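Local coordinates for protein BIFUNCTIONAL PROTEIN Proline utilization A (PutA) (Corynebacterium freiburgense, PDB 5UX5) that oxidises proline to glutamate in two steps, joining an FAD-dependent proline dehydrogenase and an NAD-dependent aldehyde dehydrogenase in one chain, at residues A[297-302]-A[328-333]; A[554-559]-A[597-602]; A[718-723]-A[762-767]. All coordinates share one frame; numbering follows the deposited sequence.

Overall arrangement
All three contacts are buried, but they belong to two catalytic units of one chain. Contact 1 lies in the proline dehydrogenase barrel, its centre about 40 Å from the centres of the other two; it joins a strand end to a helix by apolar and cation-pi packing while its loop grips FAD. Contacts 2 and 3 share the aldehyde dehydrogenase region, their centres about 16 Å apart. In contact 2 a glutamate on one helix takes up the amides that open another, whereas contact 3 fits two irregular loops together through an apolar patch round an alanine methyl and through side-chain amides and an imidazole. Lys548 lies between this pair, bridged to Glu556 of contact 2 and touched by His720 of contact 3.

Contact 1. Residues A[297-302]-A[328-333]; sequences LVKGAN and ANFLRM. With FAD (flavin-adenine dinucleotide), chain E.
Lys299 NZ is held above the Phe330 ring by three polar partners: O2A of the adenosine phosphate of FAD, at 3.0 Å from NZ, the carboxylate of Asp327 in a salt bridge, and the hydroxyl of Ser356. The lysine chain is extended beyond CG, and the two side chains cross at about a right angle. Its CE lies 3.9 Å from the centroid of the Phe330 ring, a CH-pi contact over one face, and NZ follows at 5.0 Å from the same centroid as a cation-pi partner. Phe330 CG is anti to its backbone N (chi1 -160°), which carries the ring toward the strand end, where the Val298 carbonyl carbon meets its edge. One helical turn on, Met333 CE packs against Leu297 CD2 at 3.4 Å.

The same segment also lines the FAD site. Gly300 N donates to the ribityl O2' of FAD at 2.6 Å, Gly300 O accepts from the ribose O2B at 2.6 Å, and Ala301 N reaches the flavin O2 at 2.9 Å. With phi 131° and psi 133° at Gly300, a beta carbon would strike the carbonyl oxygen of Lys299. Val298 CG1 rests against the isoalloxazine near C4X and N5.

Strand 293-298 runs between its parallel neighbours 260-265 and 345-350 in the TIM-type barrel, and helix 323-337 packs outside it, flanked by helices 271-287, 354-367 and 438-450.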
loop_
_atom_site.group_PDB
_atom_site.type_symbol
_atom_site.label_atom_id
_atom_site.label_comp_id
_atom_site.label_asym_id
_atom_site.label_seq_id
_atom_site.Cartn_x
_atom_site.Cartn_y
_atom_site.Cartn_z
ATOM N N LEU A 297 6.179 24.894 -19.013
ATOM C CA LEU A 297 4.924 24.958 -18.282
ATOM C C LEU A 297 3.944 23.969 -18.884
ATOM O O LEU A 297 3.592 24.099 -20.058
ATOM C CB LEU A 297 4.337 26.357 -18.368
ATOM C CG LEU A 297 4.834 27.332 -17.333
ATOM C CD1 LEU A 297 3.834 28.463 -17.271
ATOM C CD2 LEU A 297 4.960 26.616 -16.044
ATOM N N VAL A 298 3.492 22.999 -18.083
ATOM C CA VAL A 298 2.451 22.054 -18.480
ATOM C C VAL A 298 1.322 22.154 -17.465
ATOM O O VAL A 298 1.490 22.693 -16.366
ATOM C CB VAL A 298 2.962 20.595 -18.580
ATOM C CG1 VAL A 298 4.245 20.492 -19.441
ATOM C CG2 VAL A 298 3.185 20.014 -17.203
ATOM N N LYS A 299 0.142 21.671 -17.848
ATOM C CA LYS A 299 -0.929 21.685 -16.849
ATOM C C LYS A 299 -0.831 20.483 -15.916
ATOM O O LYS A 299 -1.034 20.627 -14.704
ATOM C CB LYS A 299 -2.305 21.805 -17.520
ATOM C CG LYS A 299 -2.605 23.267 -17.940
ATOM C CD LYS A 299 -3.846 23.458 -18.833
ATOM C CE LYS A 299 -3.875 24.901 -19.410
ATOM N NZ LYS A 299 -5.058 25.273 -20.283
ATOM N N GLY A 300 -0.468 19.311 -16.445
ATOM C CA GLY A 300 -0.251 18.111 -15.642
ATOM C C GLY A 300 -0.965 16.895 -16.195
ATOM O O GLY A 300 -2.153 16.986 -16.526
ATOM N N ALA A 301 -0.279 15.750 -16.305
ATOM C CA ALA A 301 -0.845 14.586 -16.985
ATOM C C ALA A 301 -1.158 13.412 -16.054
ATOM O O ALA A 301 -1.585 12.360 -16.531
ATOM C CB ALA A 301 0.086 14.128 -18.102
ATOM N N ASN A 302 -1.016 13.572 -14.746
ATOM C CA ASN A 302 -1.075 12.445 -13.831
ATOM C C ASN A 302 -2.208 12.590 -12.800
ATOM O O ASN A 302 -2.102 12.095 -11.675
ATOM C CB ASN A 302 0.277 12.275 -13.146
ATOM C CG ASN A 302 0.394 10.968 -12.410
ATOM O OD1 ASN A 302 0.115 9.886 -12.961
ATOM N ND2 ASN A 302 0.763 11.057 -11.131
ATOM N N ALA A 328 -6.374 28.701 -14.228
ATOM C CA ALA A 328 -6.029 29.954 -13.565
ATOM C C ALA A 328 -4.553 30.002 -13.210
ATOM O O ALA A 328 -3.876 31.008 -13.462
ATOM C CB ALA A 328 -6.882 30.137 -12.311
ATOM N N ASN A 329 -4.050 28.944 -12.572
ATOM C CA ASN A 329 -2.652 28.918 -12.170
ATOM C C ASN A 329 -1.730 28.885 -13.381
ATOM O O ASN A 329 -0.616 29.416 -13.330
ATOM C CB ASN A 329 -2.401 27.709 -11.261
ATOM C CG ASN A 329 -1.067 27.788 -10.535
ATOM O OD1 ASN A 329 -0.675 28.852 -10.064
ATOM N ND2 ASN A 329 -0.379 26.661 -10.423
ATOM N N PHE A 330 -2.159 28.242 -14.468
ATOM C CA PHE A 330 -1.385 28.283 -15.698
ATOM C C PHE A 330 -1.200 29.728 -16.149
ATOM O O PHE A 330 -0.101 30.135 -16.535
ATOM C CB PHE A 330 -2.088 27.441 -16.763
ATOM C CG PHE A 330 -1.213 26.996 -17.898
ATOM C CD1 PHE A 330 -0.421 25.871 -17.782
ATOM C CD2 PHE A 330 -1.193 27.699 -19.101
ATOM C CE1 PHE A 330 0.370 25.454 -18.855
ATOM C CE2 PHE A 330 -0.409 27.287 -20.162
ATOM C CZ PHE A 330 0.361 26.164 -20.041
ATOM N N LEU A 331 -2.258 30.535 -16.058
ATOM C CA LEU A 331 -2.129 31.945 -16.404
ATOM C C LEU A 331 -1.311 32.704 -15.368
ATOM O O LEU A 331 -0.577 33.629 -15.723
ATOM C CB LEU A 331 -3.505 32.578 -16.569
ATOM C CG LEU A 331 -4.400 32.052 -17.691
ATOM C CD1 LEU A 331 -5.807 32.521 -17.452
ATOM C CD2 LEU A 331 -3.968 32.622 -18.993
ATOM N N ARG A 332 -1.434 32.354 -14.082
ATOM C CA ARG A 332 -0.636 33.057 -13.074
ATOM C C ARG A 332 0.854 32.804 -13.269
ATOM O O ARG A 332 1.666 33.734 -13.184
ATOM C CB ARG A 332 -1.049 32.669 -11.657
ATOM C CG ARG A 332 -0.197 33.351 -10.579
ATOM C CD ARG A 332 -0.686 33.070 -9.150
ATOM N NE ARG A 332 -0.782 31.631 -8.900
ATOM C CZ ARG A 332 -1.091 31.060 -7.732
ATOM N NH1 ARG A 332 -1.345 31.792 -6.666
ATOM N NH2 ARG A 332 -1.155 29.740 -7.637
ATOM N N MET A 333 1.237 31.558 -13.534
ATOM C CA MET A 333 2.657 31.277 -13.680
ATOM C C MET A 333 3.227 31.924 -14.932
ATOM O O MET A 333 4.343 32.453 -14.915
ATOM C CB MET A 333 2.909 29.774 -13.669
ATOM C CG MET A 333 2.482 29.124 -12.368
ATOM S SD MET A 333 3.314 27.557 -12.043
ATOM C CE MET A 333 2.822 26.629 -13.459
HETATM P PA FAD E . -6.736 21.506 -21.523
HETATM O O1A FAD E . -8.092 20.809 -21.887
HETATM O O2A FAD E . -6.693 22.956 -21.401
HETATM O O5B FAD E . -6.093 21.149 -20.236
HETATM C C5B FAD E . -6.289 19.858 -19.688
HETATM C C4B FAD E . -5.587 19.795 -18.345
HETATM O O4B FAD E . -6.367 20.379 -17.343
HETATM C C3B FAD E . -5.319 18.397 -17.884
HETATM O O3B FAD E . -4.205 17.785 -18.429
HETATM C C2B FAD E . -5.200 18.570 -16.413
HETATM O O2B FAD E . -3.899 18.836 -16.035
HETATM C C1B FAD E . -6.165 19.685 -16.133
HETATM N N9A FAD E . -7.442 19.215 -15.615
HETATM C C8A FAD E . -8.505 18.724 -16.360
HETATM N N7A FAD E . -9.507 18.364 -15.533
HETATM C C5A FAD E . -9.171 18.612 -14.206
HETATM C C6A FAD E . -9.823 18.452 -12.968
HETATM N N6A FAD E . -11.158 17.896 -12.828
HETATM N N1A FAD E . -9.179 18.817 -11.848
HETATM C C2A FAD E . -7.909 19.327 -11.908
HETATM N N3A FAD E . -7.249 19.494 -13.097
HETATM C C4A FAD E . -7.840 19.153 -14.248
HETATM N N1 FAD E . 2.484 16.572 -18.575
HETATM C C2 FAD E . 3.268 16.313 -17.393
HETATM O O2 FAD E . 2.611 16.013 -16.223
HETATM N N3 FAD E . 4.667 16.308 -17.476
HETATM C C4 FAD E . 5.331 16.593 -18.670
HETATM O O4 FAD E . 6.714 16.596 -18.722
HETATM C C4X FAD E . 4.535 17.022 -19.865
HETATM N N5 FAD E . 5.134 17.484 -21.032
HETATM C C5X FAD E . 4.357 17.923 -22.114
HETATM C C6 FAD E . 4.955 18.387 -23.300
HETATM C C7 FAD E . 4.152 18.808 -24.354
HETATM C C7M FAD E . 4.760 19.299 -25.635
HETATM C C8 FAD E . 2.784 18.798 -24.248
HETATM C C8M FAD E . 1.927 19.254 -25.384
HETATM C C9 FAD E . 2.187 18.340 -23.082
HETATM C C9A FAD E . 2.970 17.909 -22.027
HETATM N N10 FAD E . 2.319 17.463 -20.840
HETATM C C10 FAD E . 3.088 17.013 -19.746
HETATM C "C1'" FAD E . 0.846 17.410 -20.784
HETATM C "C2'" FAD E . 0.145 18.560 -20.113
HETATM O "O2'" FAD E . 0.431 18.522 -18.761
HETATM C "C3'" FAD E . -1.363 18.414 -20.410
HETATM O "O3'" FAD E . -1.798 17.249 -19.825
HETATM C "C4'" FAD E . -1.810 18.384 -21.877
HETATM O "O4'" FAD E . -0.939 19.033 -22.732
HETATM C "C5'" FAD E . -3.270 18.844 -22.090
HETATM O "O5'" FAD E . -3.646 20.051 -21.437
HETATM P P FAD E . -4.024 21.427 -22.206
HETATM O O1P FAD E . -3.324 22.755 -21.728
HETATM O O2P FAD E . -3.810 20.929 -23.688
HETATM O O3P FAD E . -5.620 21.401 -22.490
#

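Contact 2. Residues A[554-559]-A[597-602]; sequences DPEVSE and PVAIPL
The Glu556 carboxylate is the flat group of this contact, and its OE2 end is turned to the backbone of Val598 and Ala599. Val598 N meets OE2 nearly along its C-O axis, 2.7 Å from Glu556 OE2, while Ala599 N, at 3.0 Å from the same oxygen, uses the anti lone pair. Both bonds are close to straight, with angles of 164° and 166° at the hydrogen. Pro597 CD sits in front of the two oxygens, 3.5 Å from Glu556 OE2 and 3.7 Å from Glu556 OE1, and OE1 is engaged in a salt bridge with Lys548. Glu556 CG is anti to its backbone N (chi1 -172°) and the chain runs extended beyond it, which carries the carboxylate across to the start of the other helix.

Pro597 closes the PWNFP sequence motif of the aldehyde dehydrogenase family, and helix 599-611 begins just after it. Glu556, from helix 550-574, thus takes up two amides at the N-terminal end of this helix, a position where the helix dipole would be expected to stabilise negative charge.

Beside the polar grip, the methyl of Ala599 fits against the first helix. Ala599 CB touches the Glu556 backbone O at 3.4 Å and Glu556 CG at 3.5 Å, while Glu559 comes alongside with OE1 3.6 Å from Ala599 CB. Met542 of helix 535-544 packs on both Glu556 and Val598.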
loop_
_atom_site.group_PDB
_atom_site.type_symbol
_atom_site.label_atom_id
_atom_site.label_comp_id
_atom_site.label_asym_id
_atom_site.label_seq_id
_atom_site.Cartn_x
_atom_site.Cartn_y
_atom_site.Cartn_z
ATOM N N ASP A 554 6.372 2.975 9.538
ATOM C CA ASP A 554 5.379 4.050 9.635
ATOM C C ASP A 554 3.934 3.595 9.453
ATOM O O ASP A 554 3.084 4.026 10.249
ATOM C CB ASP A 554 5.749 5.172 8.662
ATOM C CG ASP A 554 4.845 6.410 8.789
ATOM O OD1 ASP A 554 4.847 7.071 9.858
ATOM O OD2 ASP A 554 4.172 6.755 7.783
ATOM N N PRO A 555 3.563 2.772 8.460
ATOM C CA PRO A 555 2.162 2.288 8.423
ATOM C C PRO A 555 1.797 1.465 9.632
ATOM O O PRO A 555 0.612 1.367 9.971
ATOM C CB PRO A 555 2.101 1.425 7.154
ATOM C CG PRO A 555 3.258 1.800 6.364
ATOM C CD PRO A 555 4.332 2.249 7.319
ATOM N N GLU A 556 2.786 0.862 10.292
ATOM C CA GLU A 556 2.512 0.047 11.467
ATOM C C GLU A 556 2.064 0.902 12.632
ATOM O O GLU A 556 1.215 0.476 13.433
ATOM C CB GLU A 556 3.747 -0.773 11.849
ATOM C CG GLU A 556 3.417 -1.761 12.923
ATOM C CD GLU A 556 4.580 -2.552 13.439
ATOM O OE1 GLU A 556 5.549 -2.783 12.684
ATOM O OE2 GLU A 556 4.493 -2.982 14.607
ATOM N N VAL A 557 2.632 2.106 12.750
ATOM C CA VAL A 557 2.172 3.046 13.764
ATOM C C VAL A 557 0.740 3.473 13.449
ATOM O O VAL A 557 -0.081 3.686 14.349
ATOM C CB VAL A 557 3.148 4.234 13.866
ATOM C CG1 VAL A 557 2.598 5.315 14.806
ATOM C CG2 VAL A 557 4.509 3.729 14.334
ATOM N N SER A 558 0.420 3.605 12.164
ATOM C CA SER A 558 -0.954 3.905 11.810
ATOM C C SER A 558 -1.874 2.764 12.193
ATOM O O SER A 558 -2.971 3.007 12.719
ATOM C CB SER A 558 -1.061 4.233 10.332
ATOM O OG SER A 558 -0.362 5.451 10.130
ATOM N N GLU A 559 -1.436 1.517 11.951
ATOM C CA GLU A 559 -2.227 0.362 12.343
ATOM C C GLU A 559 -2.476 0.370 13.849
ATOM O O GLU A 559 -3.592 0.081 14.310
ATOM C CB GLU A 559 -1.538 -0.931 11.884
ATOM C CG GLU A 559 -2.460 -2.173 11.795
ATOM C CD GLU A 559 -1.761 -3.435 11.274
ATOM O OE1 GLU A 559 -0.532 -3.501 11.357
ATOM O OE2 GLU A 559 -2.423 -4.365 10.760
ATOM N N PRO A 597 6.374 -5.065 15.905
ATOM C CA PRO A 597 6.521 -4.921 17.358
ATOM C C PRO A 597 5.740 -3.793 17.999
ATOM O O PRO A 597 5.830 -3.648 19.223
ATOM C CB PRO A 597 8.019 -4.685 17.514
ATOM C CG PRO A 597 8.347 -3.934 16.290
ATOM C CD PRO A 597 7.556 -4.569 15.187
ATOM N N VAL A 598 4.919 -3.030 17.289
ATOM C CA VAL A 598 4.083 -2.026 17.931
ATOM C C VAL A 598 2.593 -2.293 17.704
ATOM O O VAL A 598 1.809 -2.307 18.650
ATOM C CB VAL A 598 4.475 -0.603 17.494
ATOM C CG1 VAL A 598 3.500 0.432 18.095
ATOM C CG2 VAL A 598 5.933 -0.309 17.934
ATOM N N ALA A 599 2.194 -2.549 16.462
ATOM C CA ALA A 599 0.772 -2.723 16.169
ATOM C C ALA A 599 0.219 -4.036 16.729
ATOM O O ALA A 599 -0.885 -4.068 17.290
ATOM C CB ALA A 599 0.541 -2.654 14.667
ATOM N N ILE A 600 0.948 -5.135 16.577
ATOM C CA ILE A 600 0.375 -6.389 17.040
ATOM C C ILE A 600 0.300 -6.437 18.562
ATOM O O ILE A 600 -0.784 -6.712 19.085
ATOM C CB ILE A 600 1.114 -7.591 16.450
ATOM C CG1 ILE A 600 0.712 -7.700 14.965
ATOM C CG2 ILE A 600 0.802 -8.851 17.276
ATOM C CD1 ILE A 600 1.401 -8.784 14.185
ATOM N N PRO A 601 1.350 -6.114 19.321
ATOM C CA PRO A 601 1.148 -6.068 20.785
ATOM C C PRO A 601 0.044 -5.103 21.169
ATOM O O PRO A 601 -0.851 -5.464 21.938
ATOM C CB PRO A 601 2.529 -5.652 21.335
ATOM C CG PRO A 601 3.322 -5.221 20.169
ATOM C CD PRO A 601 2.745 -5.790 18.934
ATOM N N LEU A 602 0.052 -3.890 20.622
ATOM C CA LEU A 602 -0.974 -2.934 21.020
ATOM C C LEU A 602 -2.360 -3.365 20.549
ATOM O O LEU A 602 -3.358 -3.069 21.214
ATOM C CB LEU A 602 -0.646 -1.532 20.506
ATOM C CG LEU A 602 0.444 -0.784 21.271
ATOM C CD1 LEU A 602 0.627 0.632 20.709
ATOM C CD2 LEU A 602 0.113 -0.738 22.744
#

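Contact 3. Residues A[718-723]-A[762-767]; sequences FGHAGQ and TMNGLI
Ala721 CB is at the apolar centre, packed between Leu766 CD2, 4.0 Å from it, and Met763 SD, 4.2 Å from it. The loop it belongs to leads into the Gly-Gln-x-Cys signature, begun by Gly722 and Gln723, which in aldehyde dehydrogenases carries the nucleophilic cysteine. Met763 extends the apolar patch toward the end of helix 706-718: its chain bends at chi3 (-68°), bringing CE to 3.4 Å from Phe718 CB, and the two side chains lie askew to each other. On the far side of Ala721, Leu766 leans its CD2 on the Gln723 amide carbon.

His720, Ala721 and Gly722 all have positive phi, in the left-handed region, which turns the chain tightly between the helix and strand 728-734. Backbone bonds from Gly722 N to Gly719 O and from Gln723 N to His720 O close the turn.

The polar rim is built by side-chain amides. Asn764 ND2 donates to His720 ND1 at 2.8 Å, reaching the imidazole at its edge and in its plane, although the ring and amide planes stand 50° apart. Gln723, extended beyond CG, reaches across to the second loop, and its OE1 accepts from Ile767 N at 3.1 Å through a lone pair in the carbonyl plane. The Ile767 side chain lies about 7 Å from the bound NAD. The other end of the Gln723 amide turns back on its own loop: NE2 donates to His720 O at 3.2 Å, while Gln723 N reaches that oxygen from the opposite face of its carbonyl plane.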
loop_
_atom_site.group_PDB
_atom_site.type_symbol
_atom_site.label_atom_id
_atom_site.label_comp_id
_atom_site.label_asym_id
_atom_site.label_seq_id
_atom_site.Cartn_x
_atom_site.Cartn_y
_atom_site.Cartn_z
ATOM N N PHE A 718 9.378 -9.044 -0.471
ATOM C CA PHE A 718 10.623 -8.533 0.073
ATOM C C PHE A 718 10.468 -7.382 1.070
ATOM O O PHE A 718 11.461 -7.009 1.708
ATOM C CB PHE A 718 11.554 -8.136 -1.087
ATOM C CG PHE A 718 11.933 -9.305 -1.973
ATOM C CD1 PHE A 718 12.331 -10.523 -1.417
ATOM C CD2 PHE A 718 11.839 -9.215 -3.355
ATOM C CE1 PHE A 718 12.663 -11.641 -2.237
ATOM C CE2 PHE A 718 12.167 -10.320 -4.186
ATOM C CZ PHE A 718 12.580 -11.538 -3.622
ATOM N N GLY A 719 9.271 -6.828 1.257
ATOM C CA GLY A 719 9.100 -5.875 2.338
ATOM C C GLY A 719 9.450 -6.513 3.670
ATOM O O GLY A 719 9.165 -7.686 3.909
ATOM N N HIS A 720 10.128 -5.755 4.526
ATOM C CA HIS A 720 10.609 -6.275 5.814
ATOM C C HIS A 720 11.362 -7.586 5.607
ATOM O O HIS A 720 11.268 -8.514 6.410
ATOM C CB HIS A 720 9.461 -6.433 6.816
ATOM C CG HIS A 720 9.886 -6.425 8.258
ATOM N ND1 HIS A 720 11.189 -6.213 8.654
ATOM C CD2 HIS A 720 9.169 -6.577 9.402
ATOM C CE1 HIS A 720 11.263 -6.269 9.972
ATOM N NE2 HIS A 720 10.051 -6.480 10.452
ATOM N N ALA A 721 12.096 -7.664 4.488
ATOM C CA ALA A 721 12.945 -8.807 4.131
ATOM C C ALA A 721 12.175 -10.124 4.082
ATOM O O ALA A 721 12.744 -11.184 4.314
ATOM C CB ALA A 721 14.130 -8.922 5.088
ATOM N N GLY A 722 10.882 -10.080 3.758
ATOM C CA GLY A 722 10.032 -11.261 3.762
ATOM C C GLY A 722 9.586 -11.749 5.130
ATOM O O GLY A 722 9.073 -12.873 5.232
ATOM N N GLN A 723 9.760 -10.943 6.184
ATOM C CA GLN A 723 9.513 -11.384 7.559
ATOM C C GLN A 723 8.079 -11.056 7.969
ATOM O O GLN A 723 7.815 -10.411 8.986
ATOM C CB GLN A 723 10.521 -10.745 8.519
ATOM C CG GLN A 723 12.020 -11.011 8.194
ATOM C CD GLN A 723 12.969 -10.283 9.143
ATOM O OE1 GLN A 723 13.609 -10.885 9.997
ATOM N NE2 GLN A 723 13.070 -8.976 8.974
ATOM N N THR A 762 16.101 -0.016 1.105
ATOM C CA THR A 762 14.794 -0.392 0.602
ATOM C C THR A 762 14.449 -1.851 0.877
ATOM O O THR A 762 13.306 -2.250 0.624
ATOM C CB THR A 762 14.691 -0.092 -0.912
ATOM O OG1 THR A 762 15.871 -0.531 -1.593
ATOM C CG2 THR A 762 14.570 1.395 -1.127
ATOM N N MET A 763 15.404 -2.666 1.346
ATOM C CA MET A 763 15.113 -3.957 1.980
ATOM C C MET A 763 16.010 -4.096 3.198
ATOM O O MET A 763 17.235 -4.165 3.057
ATOM C CB MET A 763 15.308 -5.167 1.067
ATOM C CG MET A 763 14.830 -6.421 1.784
ATOM S SD MET A 763 15.523 -7.964 1.256
ATOM C CE MET A 763 14.822 -8.075 -0.338
ATOM N N ASN A 764 15.401 -4.127 4.385
ATOM C CA ASN A 764 16.132 -4.134 5.641
ATOM C C ASN A 764 16.750 -5.508 5.928
ATOM O O ASN A 764 16.632 -6.466 5.149
ATOM C CB ASN A 764 15.220 -3.664 6.775
ATOM C CG ASN A 764 13.803 -4.236 6.678
ATOM O OD1 ASN A 764 12.922 -3.701 5.970
ATOM N ND2 ASN A 764 13.576 -5.320 7.399
ATOM N N GLY A 765 17.427 -5.598 7.081
ATOM C CA GLY A 765 18.058 -6.827 7.505
ATOM C C GLY A 765 17.113 -7.708 8.302
ATOM O O GLY A 765 15.941 -7.396 8.507
ATOM N N LEU A 766 17.638 -8.842 8.748
ATOM C CA LEU A 766 16.845 -9.767 9.535
ATOM C C LEU A 766 16.962 -9.437 11.015
ATOM O O LEU A 766 17.858 -8.707 11.449
ATOM C CB LEU A 766 17.264 -11.212 9.292
ATOM C CG LEU A 766 17.333 -11.735 7.860
ATOM C CD1 LEU A 766 18.018 -13.093 7.929
ATOM C CD2 LEU A 766 15.949 -11.804 7.136
ATOM N N ILE A 767 16.009 -9.966 11.785
ATOM C CA ILE A 767 15.937 -9.701 13.213
ATOM C C ILE A 767 17.057 -10.397 13.964
ATOM O O ILE A 767 17.375 -10.016 15.096
ATOM C CB ILE A 767 14.549 -10.119 13.738
ATOM C CG1 ILE A 767 14.268 -9.460 15.082
ATOM C CG2 ILE A 767 14.408 -11.625 13.760
ATOM C CD1 ILE A 767 14.106 -7.930 14.944
#